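Local atomic coordinates of folylpolyglutamate synthase/dihydrofolate synthase (Thermotoga maritima, PDB entry 1O5Z), a protein that probably adds glutamate to dihydropteroate and to tetrahydrofolate polyglutamates, using ATP and magnesium, in folate biosynthesis. Residues 17-25 and 129-139. Numbering follows the deposited sequence.
Sequences EVLRYLYHK and SPSFFEVVTAM
Helices 17-23 and 132-139 run nearer to antiparallel than to parallel, at 136°, and their axes approach to 10.3 Å. Leu22 is a knob in a hole made by Phe132, Val135, Val136 and Met139. Its CD2 presses tightly on Val135 CG1, at 3.4 Å. Its CD1 reaches Val136 CG2, and its CB lies in plane at the edge of the Phe132 ring. With CG anti to the backbone N (chi1 170°), the Phe132 ring swings across to Leu22 and Tyr23. Tyr23 CE2 is 3.5 Å from Phe132 CE1, the two rings lying obliquely at 34°. With an alanine in place of Phe132, a gap would probably open beside Leu22 CB and the Tyr23 ring would lose one of its walls. The helix from Phe132 belongs to the Mur ligase middle domain, and a capping box of Ser131 and Glu134 starts it. Lys25, which follows helix 17-23, bends at chi2, and its NZ donates a hydrogen bond to Pro130 O, 2.9 Å away and in the carbonyl plane. Asp123 forms a salt bridge with the same ammonium group and also binds Tyr21 OH and Ser129 OG.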
loop_
_atom_site.group_PDB
_atom_site.type_symbol
_atom_site.label_atom_id
_atom_site.label_comp_id
_atom_site.label_asym_id
_atom_site.label_seq_id
_atom_site.Cartn_x
_atom_site.Cartn_y
_atom_site.Cartn_z
ATOM N N GLU A 17 19.840 4.990 13.140
ATOM C CA GLU A 17 20.721 6.018 12.553
ATOM C C GLU A 17 20.640 6.030 11.020
ATOM O O GLU A 17 20.696 7.084 10.383
ATOM C CB GLU A 17 22.169 5.752 13.030
ATOM C CG GLU A 17 23.012 6.947 13.461
ATOM C CD GLU A 17 22.321 7.915 14.426
ATOM O OE1 GLU A 17 22.451 7.778 15.698
ATOM O OE2 GLU A 17 21.685 8.863 13.885
ATOM N N VAL A 18 20.480 4.858 10.414
ATOM C CA VAL A 18 20.145 4.804 8.990
ATOM C C VAL A 18 18.857 5.561 8.718
ATOM O O VAL A 18 18.762 6.281 7.726
ATOM C CB VAL A 18 19.923 3.366 8.458
ATOM C CG1 VAL A 18 19.317 3.415 7.087
ATOM C CG2 VAL A 18 21.217 2.615 8.406
ATOM N N LEU A 19 17.841 5.351 9.554
ATOM C CA LEU A 19 16.530 5.999 9.328
ATOM C C LEU A 19 16.626 7.499 9.556
ATOM O O LEU A 19 16.011 8.265 8.854
ATOM C CB LEU A 19 15.426 5.396 10.198
ATOM C CG LEU A 19 15.044 3.938 10.008
ATOM C CD1 LEU A 19 13.853 3.601 10.911
ATOM C CD2 LEU A 19 14.767 3.653 8.576
ATOM N N ARG A 20 17.431 7.920 10.520
ATOM C CA ARG A 20 17.711 9.350 10.632
ATOM C C ARG A 20 18.314 9.941 9.342
ATOM O O ARG A 20 17.897 11.006 8.918
ATOM C CB ARG A 20 18.569 9.633 11.847
ATOM C CG ARG A 20 17.834 9.261 13.125
ATOM C CD ARG A 20 18.475 9.789 14.374
ATOM N NE ARG A 20 17.922 9.174 15.583
ATOM C CZ ARG A 20 18.414 8.101 16.194
ATOM N NH1 ARG A 20 19.488 7.492 15.738
ATOM N NH2 ARG A 20 17.831 7.631 17.293
ATOM N N TYR A 21 19.273 9.249 8.724
ATOM C CA TYR A 21 19.879 9.713 7.471
ATOM C C TYR A 21 18.775 9.745 6.405
ATOM O O TYR A 21 18.619 10.729 5.704
ATOM C CB TYR A 21 21.128 8.859 7.022
ATOM C CG TYR A 21 21.477 9.014 5.523
ATOM C CD1 TYR A 21 20.751 8.305 4.541
ATOM C CD2 TYR A 21 22.479 9.914 5.085
ATOM C CE1 TYR A 21 20.989 8.477 3.180
ATOM C CE2 TYR A 21 22.761 10.084 3.701
ATOM C CZ TYR A 21 21.996 9.355 2.743
ATOM O OH TYR A 21 22.205 9.492 1.353
ATOM N N LEU A 22 17.994 8.690 6.263
ATOM C CA LEU A 22 16.943 8.734 5.268
ATOM C C LEU A 22 15.924 9.893 5.487
ATOM O O LEU A 22 15.520 10.601 4.543
ATOM C CB LEU A 22 16.220 7.374 5.210
ATOM C CG LEU A 22 17.030 6.205 4.639
ATOM C CD1 LEU A 22 16.260 4.903 4.767
ATOM C CD2 LEU A 22 17.344 6.483 3.182
ATOM N N TYR A 23 15.509 10.070 6.734
ATOM C CA TYR A 23 14.455 11.002 7.024
ATOM C C TYR A 23 14.974 12.439 7.173
ATOM O O TYR A 23 14.191 13.344 7.306
ATOM C CB TYR A 23 13.707 10.564 8.280
ATOM C CG TYR A 23 13.025 9.205 8.216
ATOM C CD1 TYR A 23 12.911 8.428 9.349
ATOM C CD2 TYR A 23 12.455 8.723 7.056
ATOM C CE1 TYR A 23 12.260 7.203 9.319
ATOM C CE2 TYR A 23 11.811 7.481 7.016
ATOM C CZ TYR A 23 11.736 6.735 8.137
ATOM O OH TYR A 23 11.122 5.527 8.129
ATOM N N HIS A 24 16.285 12.653 7.144
ATOM C CA HIS A 24 16.827 14.009 6.956
ATOM C C HIS A 24 16.591 14.521 5.496
ATOM O O HIS A 24 16.733 15.721 5.249
ATOM C CB HIS A 24 18.346 14.114 7.344
ATOM C CG HIS A 24 19.305 13.887 6.185
ATOM N ND1 HIS A 24 19.238 12.786 5.342
ATOM C CD2 HIS A 24 20.357 14.618 5.737
ATOM C CE1 HIS A 24 20.188 12.857 4.427
ATOM N NE2 HIS A 24 20.879 13.959 4.640
ATOM N N LYS A 25 16.259 13.649 4.541
ATOM C CA LYS A 25 16.198 14.058 3.110
ATOM C C LYS A 25 15.047 15.071 2.827
ATOM O O LYS A 25 13.839 14.803 3.071
ATOM C CB LYS A 25 16.103 12.823 2.176
ATOM C CG LYS A 25 17.309 11.805 2.219
ATOM C CD LYS A 25 18.502 12.302 1.371
ATOM C CE LYS A 25 19.595 11.263 1.056
ATOM N NZ LYS A 25 20.495 11.735 -0.066
ATOM N N SER A 129 22.182 14.423 -5.773
ATOM C CA SER A 129 21.800 13.818 -4.508
ATOM C C SER A 129 20.460 13.089 -4.576
ATOM O O SER A 129 19.462 13.710 -4.877
ATOM C CB SER A 129 21.740 14.912 -3.456
ATOM O OG SER A 129 21.582 14.343 -2.185
ATOM N N PRO A 130 20.395 11.781 -4.305
ATOM C CA PRO A 130 19.118 11.085 -4.438
ATOM C C PRO A 130 18.138 11.456 -3.314
ATOM O O PRO A 130 18.550 11.771 -2.214
ATOM C CB PRO A 130 19.533 9.615 -4.420
ATOM C CG PRO A 130 20.714 9.569 -3.622
ATOM C CD PRO A 130 21.441 10.842 -3.849
ATOM N N SER A 131 16.850 11.448 -3.617
ATOM C CA SER A 131 15.803 11.777 -2.647
ATOM C C SER A 131 15.631 10.598 -1.701
ATOM O O SER A 131 16.183 9.530 -1.927
ATOM C CB SER A 131 14.475 12.054 -3.369
ATOM O OG SER A 131 13.980 10.876 -4.012
ATOM N N PHE A 132 14.833 10.770 -0.663
ATOM C CA PHE A 132 14.474 9.663 0.208
ATOM C C PHE A 132 14.046 8.433 -0.563
ATOM O O PHE A 132 14.565 7.303 -0.385
ATOM C CB PHE A 132 13.321 10.113 1.128
ATOM C CG PHE A 132 12.703 9.003 1.897
ATOM C CD1 PHE A 132 13.368 8.448 2.992
ATOM C CD2 PHE A 132 11.456 8.462 1.506
ATOM C CE1 PHE A 132 12.796 7.387 3.694
ATOM C CE2 PHE A 132 10.904 7.413 2.212
ATOM C CZ PHE A 132 11.573 6.884 3.310
ATOM N N PHE A 133 13.049 8.637 -1.404
ATOM C CA PHE A 133 12.434 7.520 -2.140
ATOM C C PHE A 133 13.399 6.895 -3.131
ATOM O O PHE A 133 13.417 5.699 -3.355
ATOM C CB PHE A 133 11.161 7.978 -2.863
ATOM C CG PHE A 133 10.356 6.828 -3.415
ATOM C CD1 PHE A 133 9.760 5.913 -2.554
ATOM C CD2 PHE A 133 10.262 6.614 -4.777
ATOM C CE1 PHE A 133 9.050 4.837 -3.062
ATOM C CE2 PHE A 133 9.578 5.514 -5.283
ATOM C CZ PHE A 133 8.974 4.635 -4.436
ATOM N N GLU A 134 14.222 7.715 -3.743
ATOM C CA GLU A 134 15.256 7.203 -4.600
ATOM C C GLU A 134 16.184 6.297 -3.838
ATOM O O GLU A 134 16.497 5.202 -4.291
ATOM C CB GLU A 134 16.011 8.359 -5.255
ATOM C CG GLU A 134 15.092 9.005 -6.310
ATOM C CD GLU A 134 15.598 10.296 -6.877
ATOM O OE1 GLU A 134 16.646 10.844 -6.399
ATOM O OE2 GLU A 134 14.896 10.765 -7.792
ATOM N N VAL A 135 16.621 6.736 -2.663
ATOM C CA VAL A 135 17.555 5.915 -1.886
ATOM C C VAL A 135 16.908 4.573 -1.462
ATOM O O VAL A 135 17.482 3.513 -1.613
ATOM C CB VAL A 135 18.061 6.673 -0.672
ATOM C CG1 VAL A 135 18.917 5.738 0.208
ATOM C CG2 VAL A 135 18.910 7.809 -1.120
ATOM N N VAL A 136 15.685 4.653 -0.942
ATOM C CA VAL A 136 15.002 3.468 -0.451
ATOM C C VAL A 136 14.762 2.480 -1.607
ATOM O O VAL A 136 14.916 1.260 -1.473
ATOM C CB VAL A 136 13.681 3.837 0.249
ATOM C CG1 VAL A 136 12.949 2.554 0.716
ATOM C CG2 VAL A 136 13.954 4.719 1.390
ATOM N N THR A 137 14.378 3.017 -2.747
ATOM C CA THR A 137 14.132 2.181 -3.904
ATOM C C THR A 137 15.390 1.468 -4.328
ATOM O O THR A 137 15.361 0.297 -4.655
ATOM C CB THR A 137 13.567 3.034 -5.065
ATOM O OG1 THR A 137 12.332 3.628 -4.651
ATOM C CG2 THR A 137 13.218 2.154 -6.257
ATOM N N ALA A 138 16.499 2.187 -4.350
ATOM C CA ALA A 138 17.770 1.598 -4.728
ATOM C C ALA A 138 18.199 0.545 -3.697
ATOM O O ALA A 138 18.815 -0.493 -4.046
ATOM C CB ALA A 138 18.811 2.692 -4.882
ATOM N N MET A 139 17.909 0.839 -2.425
ATOM C CA MET A 139 18.118 -0.129 -1.371
ATOM C C MET A 139 17.357 -1.417 -1.640
ATOM O O MET A 139 17.898 -2.485 -1.523
ATOM C CB MET A 139 17.627 0.415 -0.058
ATOM C CG MET A 139 18.523 1.462 0.583
ATOM S SD MET A 139 17.899 1.939 2.256
ATOM C CE MET A 139 17.336 0.305 2.871
#